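Local coordinates for protein NADPH-dependent aldehyde reductase YqhD (Escherichia coli, PDB 4QGS) that reduces a broad range of short-chain aldehydes to alcohols with NADPH, working as a homodimer with one catalytic zinc ion per subunit, at residues S51-T55 against G56-Q60; T112-I115 against A116-N120; T193-P196 against R197-A200; Q224-F227 against A228-I231; D384-L387 against D388-R391. One frame throughout, in Å; residues are numbered along the deposited sequence. Where two conformers were deposited one is given.

Contact 1: S51-T55 against G56-Q60; sequences SVKKT and GVLDQ
V52 and L58 meet where two short helices, 51-55 and 57-64, are joined at a glycine of positive phi in the nucleotide-binding domain, where S51 binds NADP(+). The chain turns at G56: a CB here would be driven into T55 O, so glycine suits the place, and it also serves as N-cap of helix 57-64. Among the backbone bonds, L58 N reaches back over the turn to V52 O at 3.0 Å. The bond is nearly straight (173°), although the nitrogen stands 44° out of the carbonyl plane. A weak bond of 3.3 Å runs from G56 N to K53 O. One water extends the link, donating to K53 O (2.8 Å) and accepting from D59 N (2.9 Å). In the apolar packing, V52 CG2 passes L58 CB at 4.0 Å, and V52 also leans on Y47. L58, its CG opposite the backbone N (chi1 -179°), lies side by side with K53 and points the same way, K53 CG coming 3.6 Å from L58 CD2 while the lysine's amine runs onward. T55 packs on T193 and V57 on Y190, both NADP(+)-binding residues, and T55 OG1 rests 3.5 Å from V57 CG2.

Contact 2: T112-I115 against A116-N120; sequences TKFI and AAAAN
A118 N donates to F114 O at 2.8 Å, the shortest in a run of backbone bonds that hold 112-115 to 116-120 as one helix. A116 N to T112 O follows at 2.9 Å, A119 N to I115 O at 3.0 Å and A117 N to K113 O at 3.2 Å. F114 O takes a second, weak bond from A117 N and is thus shared by two amides. The polar side chains look outward from this ladder: T112 OG1 is hydrogen-bonded to V108 O one turn back and to T46 OG1, which suits a hydroxyl buried against the sheet, while K113, fully extended, carries NZ to G160 O at the NADP(+) site. Packing comes next. F114 has CG anti to its backbone N (chi1 176°), which lays the ring along the helix beneath A118, whose CB sits over one ring face, 4.2 Å from CZ and offset toward the rim. The ring's further neighbours are L85, M86 and I130. Four successive alanines keep the second turn slim: A116 can approach L100, A117 can approach I138 and V179, and A118 can approach M86. I115 packs its branched side chain on both L100 and A88. This is the strand-loop-helix unit of a Rossmann-like domain, in which helix 106-119 follows strand 99-104 and its N-terminal part supplies the NADP(+)-binding residues G106, S107 and D110.

Contact 3: T193-P196 against R197-A200; sequences TLPP and RQVA
A200 N donates to P196 O at 2.8 Å, an almost straight bond (174°). V199 N donates to P195 O at 3.0 Å, lying in the carbonyl plane, and Q198 N also comes within 2.9 Å of that oxygen. Proline suits the first helical position: an amide there has no preceding helical carbonyl to accept it, and P196 has no N-H to leave unused, while its ring holds phi at a helical value. P195, with an extended, non-helical psi, occupies the N-cap position of helix 196-211, the helix that farther on carries the zinc ligands D205 and H209. Just upstream, T193 belongs to the NADP(+) site, so the turn joins the cofactor loop to a metal-bearing helix. L194, just before the N-cap, and V199 form a hydrophobic staple across the helix start. Branch CG2 of V199, anti to the carbonyl carbon, is turned back along the chain and stands 3.7 Å from L194 CB. It also lies 3.5 Å from P195 O, the carbonyl of the N-cap residue. Both side chains rest on R252; V199 also touches A242 and L243, and L194 touches L150. A200 brings only a methyl, which lets it sit close to V350. On the exposed side, Q198 was modelled in two conformers; in one of them its amide lies across the L194 side chain and beside the P195 ring, a contact best taken as doubtful. R197 stretches away from the turn as an extended chain, carrying the guanidinium to a salt bridge between NH1 and D291 OD1.

Contact 4: Q224-F227 against A228-I231; sequences QDRF and AEGI
R226 and E229 both hold CG anti to the carbonyl carbon, but R226 then bends sharply at its second torsion (chi2 -63°) while E229 runs extended; this bend brings CD and the guanidinium alongside E229 OE1. R226 CD touches E229 OE1 at 3.7 Å, yet the two flat groups are turned 83° against each other. OE1 lies 4.1 Å from R226 NH1 and well out of the guanidinium plane; the opposite charges probably attract, but no N-H points at the oxygen. A water at the guanidinium edge completes the link, accepting from R226 NH1 (3.0 Å) and donating to E229 OE1 (2.7 Å). Beneath them runs helix 222-244 of the helical C-terminal domain, where E229 N bonds to D225 O at 2.9 Å. The glutamate's CG folds over this same oxygen. E229 OE1 forms a salt bridge with R321, while OE2 accepts from Y214 OH and Q317 NE2; these donors satisfy both oxygens of a buried carboxylate. With an alanine in place of E229, R321 would probably lose this anion, Y214 and Q317 this acceptor, and R226 its water-bridged partner. D225 OD1 lies 5.2 Å from E229 OE2, a proximity of like charges that K314, paired with D225, probably eases. A228 and I231 face T210 of helix 196-211, the small methyl allowing close approach. The more exposed F227 spreads its ring toward L266 and I267.

Contact 5: D384-L387 against D388-R391; sequences DITL and DVSR
I385 and V389 make the dense side of this turn, their side chains crossing at about a right angle with I385 CG2 3.9 Å from V389 CG1. Branched side chains suit this close crossing: the same CG2 is 3.5 Å from S390 OG, and I385 goes on to A276 and L303. S390, small enough to be buried, directs OG into a water (2.8 Å) that in turn donates to I385 O (3.0 Å), giving both polar atoms a partner. L387 turns to L371 and E372. The side facing solvent is sparser and polar. There T386 OG1 donates to D388 OD2 at 2.7 Å, meeting the oxygen on its syn side but 30° out of the carboxylate plane. Similar first torsions (45° in T386, 56° in D388) lay the two side chains side by side, pointing the same way. D388 has in addition a long, weak ion pair with R392. A valine in place of T386 would probably leave the D388 carboxylate without its hydroxyl donor and freer to rotate. In the backbone, S390 N bonds to T386 O at 2.9 Å, with a weaker bond from V389 N to the same oxygen, and R391 N reaches L387 O. T386 stands at the N-cap position, yet its hydroxyl makes no capping bond and goes to D388. Preceding it, I385 centres an inverse gamma turn and, with D384, forms a classic beta bulge opposite L379, a compact lead-in to the C-terminal helix 387-396.

The five contacts follow one another along the chain without nesting or crossing; contacts 1, 3 and 5 shape turns at helix starts, while contacts 2 and 4 lie within unbroken helices. Contacts 1 and 2 belong to the NADP(+)-binding domain, their centres about 24 Å apart: one bends the chain after strand 42-46, the other follows strand 99-104. Contact 3 starts the first helix of the zinc-bearing part, and there the chain returns to contact 1, T55 CG2 lying 3.9 Å from T193 OG1. Contact 4 lies in helix 222-244, which packs on helix 196-211 of contact 3, V199 meeting A242 and L243. Contact 5 opens the last helix, across the chain's centre from contact 1.

Contact 1: S51-T55 against G56-Q60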
loop_
_atom_site.group_PDB
_atom_site.type_symbol
_atom_site.label_atom_id
_atom_site.label_comp_id
_atom_site.label_asym_id
_atom_site.label_seq_id
_atom_site.Cartn_x
_atom_site.Cartn_y
_atom_site.Cartn_z
ATOM N N SER A 51 6.197 -17.665 -6.360
ATOM C CA SER A 51 5.135 -17.609 -7.357
ATOM C C SER A 51 5.596 -16.950 -8.670
ATOM O O SER A 51 5.070 -17.264 -9.741
ATOM C CB SER A 51 3.920 -16.861 -6.805
ATOM O OG SER A 51 4.219 -15.500 -6.559
ATOM N N VAL A 52 6.570 -16.041 -8.597
ATOM C CA VAL A 52 7.051 -15.387 -9.818
ATOM C C VAL A 52 7.819 -16.373 -10.690
ATOM O O VAL A 52 7.947 -16.182 -11.899
ATOM C CB VAL A 52 7.951 -14.155 -9.519
ATOM C CG1 VAL A 52 7.167 -13.094 -8.758
ATOM C CG2 VAL A 52 9.203 -14.561 -8.750
ATOM N N LYS A 53 8.323 -17.439 -10.079
ATOM C CA LYS A 53 8.911 -18.520 -10.853
ATOM C C LYS A 53 7.822 -19.257 -11.619
ATOM O O LYS A 53 7.954 -19.508 -12.819
ATOM C CB LYS A 53 9.677 -19.486 -9.952
ATOM C CG LYS A 53 10.967 -18.905 -9.426
ATOM C CD LYS A 53 11.886 -19.983 -8.892
ATOM C CE LYS A 53 13.284 -19.432 -8.674
ATOM N NZ LYS A 53 14.199 -20.452 -8.096
ATOM N N LYS A 54 6.737 -19.575 -10.918
ATOM C CA LYS A 54 5.642 -20.352 -11.488
ATOM C C LYS A 54 4.900 -19.625 -12.606
ATOM O O LYS A 54 4.440 -20.246 -13.562
ATOM C CB LYS A 54 4.651 -20.747 -10.383
ATOM C CG LYS A 54 3.517 -21.647 -10.863
ATOM C CD LYS A 54 2.498 -21.911 -9.762
ATOM C CE LYS A 54 2.398 -23.400 -9.455
ATOM N NZ LYS A 54 1.056 -23.769 -8.920
ATOM N N THR A 55 4.798 -18.303 -12.503
ATOM C CA THR A 55 4.037 -17.535 -13.478
ATOM C C THR A 55 4.819 -17.294 -14.755
ATOM O O THR A 55 4.242 -16.985 -15.798
ATOM C CB THR A 55 3.632 -16.167 -12.922
ATOM O OG1 THR A 55 4.812 -15.483 -12.480
ATOM C CG2 THR A 55 2.680 -16.337 -11.748
ATOM N N GLY A 56 6.138 -17.392 -14.659
ATOM C CA GLY A 56 6.979 -17.101 -15.802
ATOM C C GLY A 56 7.515 -15.680 -15.785
ATOM O O GLY A 56 8.282 -15.304 -16.667
ATOM N N VAL A 57 7.125 -14.891 -14.785
ATOM C CA VAL A 57 7.589 -13.499 -14.709
ATOM C C VAL A 57 9.094 -13.417 -14.459
ATOM O O VAL A 57 9.791 -12.609 -15.085
ATOM C CB VAL A 57 6.850 -12.702 -13.606
ATOM C CG1 VAL A 57 7.579 -11.388 -13.303
ATOM C CG2 VAL A 57 5.424 -12.414 -14.038
ATOM N N LEU A 58 9.593 -14.235 -13.541
ATOM C CA LEU A 58 11.020 -14.242 -13.252
ATOM C C LEU A 58 11.815 -14.646 -14.491
ATOM O O LEU A 58 12.875 -14.079 -14.764
ATOM C CB LEU A 58 11.351 -15.178 -12.099
ATOM C CG LEU A 58 12.839 -15.200 -11.751
ATOM C CD1 LEU A 58 13.325 -13.806 -11.328
ATOM C CD2 LEU A 58 13.115 -16.241 -10.675
ATOM N N ASP A 59 11.303 -15.621 -15.237
ATOM C CA ASP A 59 11.949 -16.021 -16.486
ATOM C C ASP A 59 12.004 -14.872 -17.499
ATOM O O ASP A 59 12.979 -14.747 -18.252
ATOM C CB ASP A 59 11.239 -17.229 -17.106
ATOM C CG ASP A 59 11.514 -18.525 -16.354
ATOM O OD1 ASP A 59 12.555 -18.631 -15.668
ATOM O OD2 ASP A 59 10.688 -19.451 -16.466
ATOM N N GLN A 60 10.973 -14.026 -17.521
ATOM C CA GLN A 60 10.985 -12.873 -18.428
ATOM C C GLN A 60 12.034 -11.866 -17.999
ATOM O O GLN A 60 12.683 -11.256 -18.844
ATOM C CB GLN A 60 9.614 -12.190 -18.513
ATOM C CG GLN A 60 8.562 -12.980 -19.284
ATOM C CD GLN A 60 7.294 -12.185 -19.560
ATOM O OE1 GLN A 60 7.291 -10.956 -19.505
ATOM N NE2 GLN A 60 6.208 -12.890 -19.857
HETATM O O HOH W 1 9.483 -17.628 -14.182
#

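Contact 2: T112-I115 against A116-N120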
loop_
_atom_site.group_PDB
_atom_site.type_symbol
_atom_site.label_atom_id
_atom_site.label_comp_id
_atom_site.label_asym_id
_atom_site.label_seq_id
_atom_site.Cartn_x
_atom_site.Cartn_y
_atom_site.Cartn_z
ATOM N N THR A 112 13.684 -5.001 -0.109
ATOM C CA THR A 112 14.799 -4.667 -0.975
ATOM C C THR A 112 15.259 -3.232 -0.717
ATOM O O THR A 112 16.452 -2.932 -0.783
ATOM C CB THR A 112 14.421 -4.885 -2.454
ATOM O OG1 THR A 112 14.060 -6.264 -2.630
ATOM C CG2 THR A 112 15.591 -4.550 -3.362
ATOM N N LYS A 113 14.319 -2.355 -0.386
ATOM C CA LYS A 113 14.670 -0.984 -0.027
ATOM C C LYS A 113 15.605 -1.002 1.172
ATOM O O LYS A 113 16.589 -0.258 1.235
ATOM C CB LYS A 113 13.421 -0.159 0.283
ATOM C CG LYS A 113 12.590 0.218 -0.937
ATOM C CD LYS A 113 11.452 1.160 -0.563
ATOM C CE LYS A 113 10.616 1.541 -1.770
ATOM N NZ LYS A 113 9.537 2.506 -1.413
ATOM N N PHE A 114 15.301 -1.872 2.121
ATOM C CA PHE A 114 16.120 -1.972 3.313
ATOM C C PHE A 114 17.512 -2.492 2.973
ATOM O O PHE A 114 18.510 -1.965 3.455
ATOM C CB PHE A 114 15.448 -2.875 4.342
ATOM C CG PHE A 114 16.274 -3.109 5.557
ATOM C CD1 PHE A 114 16.446 -2.105 6.501
ATOM C CD2 PHE A 114 16.889 -4.326 5.759
ATOM C CE1 PHE A 114 17.216 -2.321 7.627
ATOM C CE2 PHE A 114 17.647 -4.547 6.880
ATOM C CZ PHE A 114 17.819 -3.543 7.814
ATOM N N ILE A 115 17.576 -3.523 2.131
ATOM C CA ILE A 115 18.861 -4.067 1.703
ATOM C C ILE A 115 19.726 -2.990 1.039
ATOM O O ILE A 115 20.912 -2.868 1.342
ATOM C CB ILE A 115 18.668 -5.253 0.734
ATOM C CG1 ILE A 115 17.944 -6.395 1.438
ATOM C CG2 ILE A 115 20.004 -5.734 0.202
ATOM C CD1 ILE A 115 17.430 -7.485 0.489
ATOM N N ALA A 116 19.121 -2.195 0.163
ATOM C CA ALA A 116 19.833 -1.142 -0.557
ATOM C C ALA A 116 20.469 -0.113 0.381
ATOM O O ALA A 116 21.586 0.353 0.150
ATOM C CB ALA A 116 18.889 -0.444 -1.525
ATOM N N ALA A 117 19.749 0.252 1.435
ATOM C CA ALA A 117 20.241 1.261 2.366
ATOM C C ALA A 117 21.226 0.654 3.349
ATOM O O ALA A 117 22.298 1.210 3.601
ATOM C CB ALA A 117 19.090 1.904 3.107
ATOM N N ALA A 118 20.852 -0.493 3.905
ATOM C CA ALA A 118 21.696 -1.185 4.866
ATOM C C ALA A 118 23.083 -1.439 4.298
ATOM O O ALA A 118 24.077 -1.401 5.025
ATOM C CB ALA A 118 21.050 -2.501 5.292
ATOM N N ALA A 119 23.145 -1.684 2.994
ATOM C CA ALA A 119 24.384 -2.093 2.355
ATOM C C ALA A 119 25.445 -1.000 2.333
ATOM O O ALA A 119 26.626 -1.289 2.443
ATOM C CB ALA A 119 24.091 -2.581 0.952
ATOM N N ASN A 120 25.021 0.251 2.184
ATOM C CA ASN A 120 25.950 1.374 2.303
ATOM C C ASN A 120 25.926 2.047 3.671
ATOM O O ASN A 120 26.530 3.114 3.867
ATOM C CB ASN A 120 25.716 2.460 1.228
ATOM C CG ASN A 120 25.530 1.899 -0.159
ATOM O OD1 ASN A 120 25.972 0.788 -0.458
ATOM N ND2 ASN A 120 24.905 2.684 -1.026
#

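Contact 3: T193-P196 against R197-A200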
loop_
_atom_site.group_PDB
_atom_site.type_symbol
_atom_site.label_atom_id
_atom_site.label_comp_id
_atom_site.label_asym_id
_atom_site.label_seq_id
_atom_site.Cartn_x
_atom_site.Cartn_y
_atom_site.Cartn_z
ATOM N N THR A 193 -2.913 -13.062 -13.313
ATOM C CA THR A 193 -2.882 -14.312 -12.548
ATOM C C THR A 193 -3.270 -14.148 -11.069
ATOM O O THR A 193 -3.421 -15.140 -10.347
ATOM C CB THR A 193 -1.483 -14.965 -12.621
ATOM O OG1 THR A 193 -0.498 -14.034 -12.150
ATOM C CG2 THR A 193 -1.162 -15.366 -14.044
ATOM N N LEU A 194 -3.438 -12.913 -10.610
ATOM C CA LEU A 194 -3.843 -12.688 -9.226
ATOM C C LEU A 194 -5.190 -13.336 -8.903
ATOM O O LEU A 194 -6.161 -13.169 -9.641
ATOM C CB LEU A 194 -3.925 -11.193 -8.927
ATOM C CG LEU A 194 -2.608 -10.435 -9.029
ATOM C CD1 LEU A 194 -2.857 -8.930 -9.039
ATOM C CD2 LEU A 194 -1.727 -10.820 -7.853
ATOM N N PRO A 195 -5.257 -14.075 -7.787
ATOM C CA PRO A 195 -6.561 -14.616 -7.398
ATOM C C PRO A 195 -7.553 -13.501 -7.103
ATOM O O PRO A 195 -7.139 -12.386 -6.725
ATOM C CB PRO A 195 -6.251 -15.435 -6.127
ATOM C CG PRO A 195 -4.788 -15.698 -6.181
ATOM C CD PRO A 195 -4.178 -14.509 -6.888
ATOM N N PRO A 196 -8.852 -13.787 -7.268
ATOM C CA PRO A 196 -9.915 -12.798 -7.061
ATOM C C PRO A 196 -9.797 -12.125 -5.695
ATOM O O PRO A 196 -10.012 -10.918 -5.596
ATOM C CB PRO A 196 -11.195 -13.635 -7.170
ATOM C CG PRO A 196 -10.811 -14.779 -8.069
ATOM C CD PRO A 196 -9.382 -15.091 -7.720
ATOM N N ARG A 197 -9.462 -12.901 -4.663
ATOM C CA ARG A 197 -9.261 -12.357 -3.316
ATOM C C ARG A 197 -8.256 -11.205 -3.318
ATOM O O ARG A 197 -8.511 -10.132 -2.744
ATOM C CB ARG A 197 -8.800 -13.475 -2.363
ATOM C CG ARG A 197 -8.249 -13.007 -1.015
ATOM C CD ARG A 197 -7.627 -14.194 -0.264
ATOM N NE ARG A 197 -7.147 -13.843 1.070
ATOM C CZ ARG A 197 -6.614 -14.723 1.920
ATOM N NH1 ARG A 197 -6.198 -14.333 3.118
ATOM N NH2 ARG A 197 -6.493 -16.000 1.566
ATOM N N GLN A 198 -7.124 -11.418 -3.977
ATOM C CA GLN A 198 -6.072 -10.412 -4.032
ATOM C C GLN A 198 -6.468 -9.232 -4.917
ATOM O O GLN A 198 -6.095 -8.097 -4.629
ATOM C CB GLN A 198 -4.763 -11.022 -4.532
ATOM C CG GLN A 198 -4.133 -12.046 -3.585
ATOM C CD GLN A 198 -2.836 -12.613 -4.137
ATOM O OE1 GLN A 198 -2.474 -12.351 -5.281
ATOM N NE2 GLN A 198 -2.139 -13.403 -3.331
ATOM N N VAL A 199 -7.216 -9.501 -5.986
ATOM C CA VAL A 199 -7.652 -8.414 -6.879
ATOM C C VAL A 199 -8.628 -7.510 -6.133
ATOM O O VAL A 199 -8.493 -6.273 -6.136
ATOM C CB VAL A 199 -8.312 -8.954 -8.166
ATOM C CG1 VAL A 199 -8.925 -7.809 -8.977
ATOM C CG2 VAL A 199 -7.285 -9.687 -9.007
ATOM N N ALA A 200 -9.605 -8.126 -5.473
ATOM C CA ALA A 200 -10.572 -7.342 -4.696
ATOM C C ALA A 200 -9.897 -6.575 -3.566
ATOM O O ALA A 200 -10.176 -5.379 -3.358
ATOM C CB ALA A 200 -11.675 -8.243 -4.141
#

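Contact 4: Q224-F227 against A228-I231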
loop_
_atom_site.group_PDB
_atom_site.type_symbol
_atom_site.label_atom_id
_atom_site.label_comp_id
_atom_site.label_asym_id
_atom_site.label_seq_id
_atom_site.Cartn_x
_atom_site.Cartn_y
_atom_site.Cartn_z
ATOM N N GLN A 224 -5.961 18.399 -5.962
ATOM C CA GLN A 224 -5.912 17.216 -5.094
ATOM C C GLN A 224 -7.271 16.546 -4.972
ATOM O O GLN A 224 -7.368 15.304 -5.051
ATOM C CB GLN A 224 -5.374 17.588 -3.706
ATOM C CG GLN A 224 -3.907 17.995 -3.701
ATOM C CD GLN A 224 -3.705 19.513 -3.859
ATOM O OE1 GLN A 224 -4.429 20.181 -4.602
ATOM N NE2 GLN A 224 -2.730 20.054 -3.129
ATOM N N ASP A 225 -8.316 17.349 -4.779
ATOM C CA ASP A 225 -9.679 16.830 -4.724
ATOM C C ASP A 225 -10.103 16.182 -6.038
ATOM O O ASP A 225 -10.628 15.065 -6.038
ATOM C CB ASP A 225 -10.685 17.926 -4.356
ATOM C CG ASP A 225 -10.659 18.289 -2.872
ATOM O OD1 ASP A 225 -10.175 17.485 -2.036
ATOM O OD2 ASP A 225 -11.151 19.393 -2.540
ATOM N N ARG A 226 -9.885 16.868 -7.159
ATOM C CA ARG A 226 -10.280 16.305 -8.448
ATOM C C ARG A 226 -9.533 15.002 -8.737
ATOM O O ARG A 226 -10.098 14.075 -9.309
ATOM C CB ARG A 226 -10.024 17.296 -9.594
ATOM C CG ARG A 226 -10.971 18.475 -9.662
ATOM C CD ARG A 226 -12.424 18.075 -9.919
ATOM N NE ARG A 226 -13.270 19.263 -10.098
ATOM C CZ ARG A 226 -14.575 19.236 -10.354
ATOM N NH1 ARG A 226 -15.205 18.069 -10.508
ATOM N NH2 ARG A 226 -15.246 20.384 -10.482
ATOM N N PHE A 227 -8.254 14.944 -8.377
ATOM C CA PHE A 227 -7.463 13.764 -8.730
ATOM C C PHE A 227 -7.902 12.581 -7.868
ATOM O O PHE A 227 -8.052 11.454 -8.369
ATOM C CB PHE A 227 -5.972 14.036 -8.560
ATOM C CG PHE A 227 -5.354 14.850 -9.684
ATOM C CD1 PHE A 227 -6.136 15.551 -10.585
ATOM C CD2 PHE A 227 -3.978 14.892 -9.826
ATOM C CE1 PHE A 227 -5.551 16.285 -11.616
ATOM C CE2 PHE A 227 -3.384 15.625 -10.858
ATOM C CZ PHE A 227 -4.175 16.314 -11.749
ATOM N N ALA A 228 -8.129 12.842 -6.586
ATOM C CA ALA A 228 -8.659 11.828 -5.670
ATOM C C ALA A 228 -10.002 11.315 -6.176
ATOM O O ALA A 228 -10.213 10.100 -6.282
ATOM C CB ALA A 228 -8.795 12.395 -4.254
ATOM N N GLU A 229 -10.893 12.241 -6.513
ATOM C CA GLU A 229 -12.197 11.899 -7.078
ATOM C C GLU A 229 -12.054 11.038 -8.337
ATOM O O GLU A 229 -12.772 10.040 -8.512
ATOM C CB GLU A 229 -12.989 13.181 -7.375
ATOM C CG GLU A 229 -13.556 13.796 -6.118
ATOM C CD GLU A 229 -13.817 15.306 -6.234
ATOM O OE1 GLU A 229 -13.820 15.830 -7.364
ATOM O OE2 GLU A 229 -14.015 15.950 -5.184
ATOM N N GLY A 230 -11.104 11.411 -9.188
ATOM C CA GLY A 230 -10.825 10.681 -10.414
ATOM C C GLY A 230 -10.383 9.251 -10.165
ATOM O O GLY A 230 -10.813 8.322 -10.863
ATOM N N ILE A 231 -9.501 9.073 -9.193
ATOM C CA ILE A 231 -9.053 7.729 -8.816
ATOM C C ILE A 231 -10.252 6.888 -8.350
ATOM O O ILE A 231 -10.429 5.739 -8.783
ATOM C CB ILE A 231 -7.971 7.780 -7.700
ATOM C CG1 ILE A 231 -6.671 8.371 -8.250
ATOM C CG2 ILE A 231 -7.733 6.366 -7.100
ATOM C CD1 ILE A 231 -5.687 8.830 -7.186
HETATM O O HOH W 2 -14.490 15.262 -9.917
#

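Contact 5: D384-L387 against D388-R391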
loop_
_atom_site.group_PDB
_atom_site.type_symbol
_atom_site.label_atom_id
_atom_site.label_comp_id
_atom_site.label_asym_id
_atom_site.label_seq_id
_atom_site.Cartn_x
_atom_site.Cartn_y
_atom_site.Cartn_z
ATOM N N ASP A 384 -8.500 13.541 17.234
ATOM C CA ASP A 384 -9.598 13.462 18.192
ATOM C C ASP A 384 -10.200 12.065 18.363
ATOM O O ASP A 384 -11.176 11.893 19.095
ATOM C CB ASP A 384 -10.707 14.440 17.794
ATOM C CG ASP A 384 -11.231 14.203 16.392
ATOM O OD1 ASP A 384 -10.731 13.292 15.700
ATOM O OD2 ASP A 384 -12.159 14.925 15.978
ATOM N N ILE A 385 -9.631 11.065 17.702
ATOM C CA ILE A 385 -10.167 9.716 17.843
ATOM C C ILE A 385 -9.409 9.042 18.982
ATOM O O ILE A 385 -8.370 8.407 18.795
ATOM C CB ILE A 385 -10.085 8.933 16.521
ATOM C CG1 ILE A 385 -10.917 9.660 15.462
ATOM C CG2 ILE A 385 -10.614 7.484 16.695
ATOM C CD1 ILE A 385 -10.879 9.051 14.086
ATOM N N THR A 386 -9.930 9.254 20.183
ATOM C CA THR A 386 -9.368 8.694 21.404
ATOM C C THR A 386 -9.923 7.286 21.626
ATOM O O THR A 386 -10.746 6.821 20.842
ATOM C CB THR A 386 -9.690 9.604 22.605
ATOM O OG1 THR A 386 -11.067 9.979 22.533
ATOM C CG2 THR A 386 -8.846 10.871 22.547
ATOM N N LEU A 387 -9.490 6.605 22.685
ATOM C CA LEU A 387 -9.844 5.186 22.850
ATOM C C LEU A 387 -11.352 4.957 22.949
ATOM O O LEU A 387 -11.869 3.981 22.426
ATOM C CB LEU A 387 -9.148 4.596 24.071
ATOM C CG LEU A 387 -7.630 4.454 23.950
ATOM C CD1 LEU A 387 -7.036 3.956 25.262
ATOM C CD2 LEU A 387 -7.271 3.512 22.781
ATOM N N ASP A 388 -12.059 5.870 23.602
ATOM C CA ASP A 388 -13.509 5.751 23.712
ATOM C C ASP A 388 -14.195 5.909 22.355
ATOM O O ASP A 388 -15.248 5.310 22.123
ATOM C CB ASP A 388 -14.056 6.790 24.707
ATOM C CG ASP A 388 -13.666 8.210 24.344
ATOM O OD1 ASP A 388 -14.577 9.029 24.109
ATOM O OD2 ASP A 388 -12.453 8.509 24.292
ATOM N N VAL A 389 -13.603 6.706 21.464
ATOM C CA VAL A 389 -14.123 6.853 20.107
ATOM C C VAL A 389 -13.830 5.594 19.285
ATOM O O VAL A 389 -14.698 5.078 18.576
ATOM C CB VAL A 389 -13.526 8.080 19.386
ATOM C CG1 VAL A 389 -14.191 8.272 18.033
ATOM C CG2 VAL A 389 -13.694 9.355 20.242
ATOM N N SER A 390 -12.602 5.106 19.384
ATOM C CA SER A 390 -12.242 3.849 18.713
ATOM C C SER A 390 -13.145 2.703 19.171
ATOM O O SER A 390 -13.546 1.849 18.379
ATOM C CB SER A 390 -10.772 3.519 18.970
ATOM O OG SER A 390 -9.952 4.546 18.408
ATOM N N ARG A 391 -13.465 2.693 20.457
ATOM C CA ARG A 391 -14.403 1.721 20.994
ATOM C C ARG A 391 -15.751 1.813 20.285
ATOM O O ARG A 391 -16.301 0.804 19.877
ATOM C CB ARG A 391 -14.585 1.935 22.496
ATOM C CG ARG A 391 -15.400 0.836 23.174
ATOM C CD ARG A 391 -15.659 1.195 24.627
ATOM N NE ARG A 391 -16.094 0.018 25.386
ATOM C CZ ARG A 391 -16.651 0.104 26.587
ATOM N NH1 ARG A 391 -16.838 1.305 27.140
ATOM N NH2 ARG A 391 -17.020 -0.999 27.223
HETATM O O HOH W 3 -7.809 5.667 19.749
#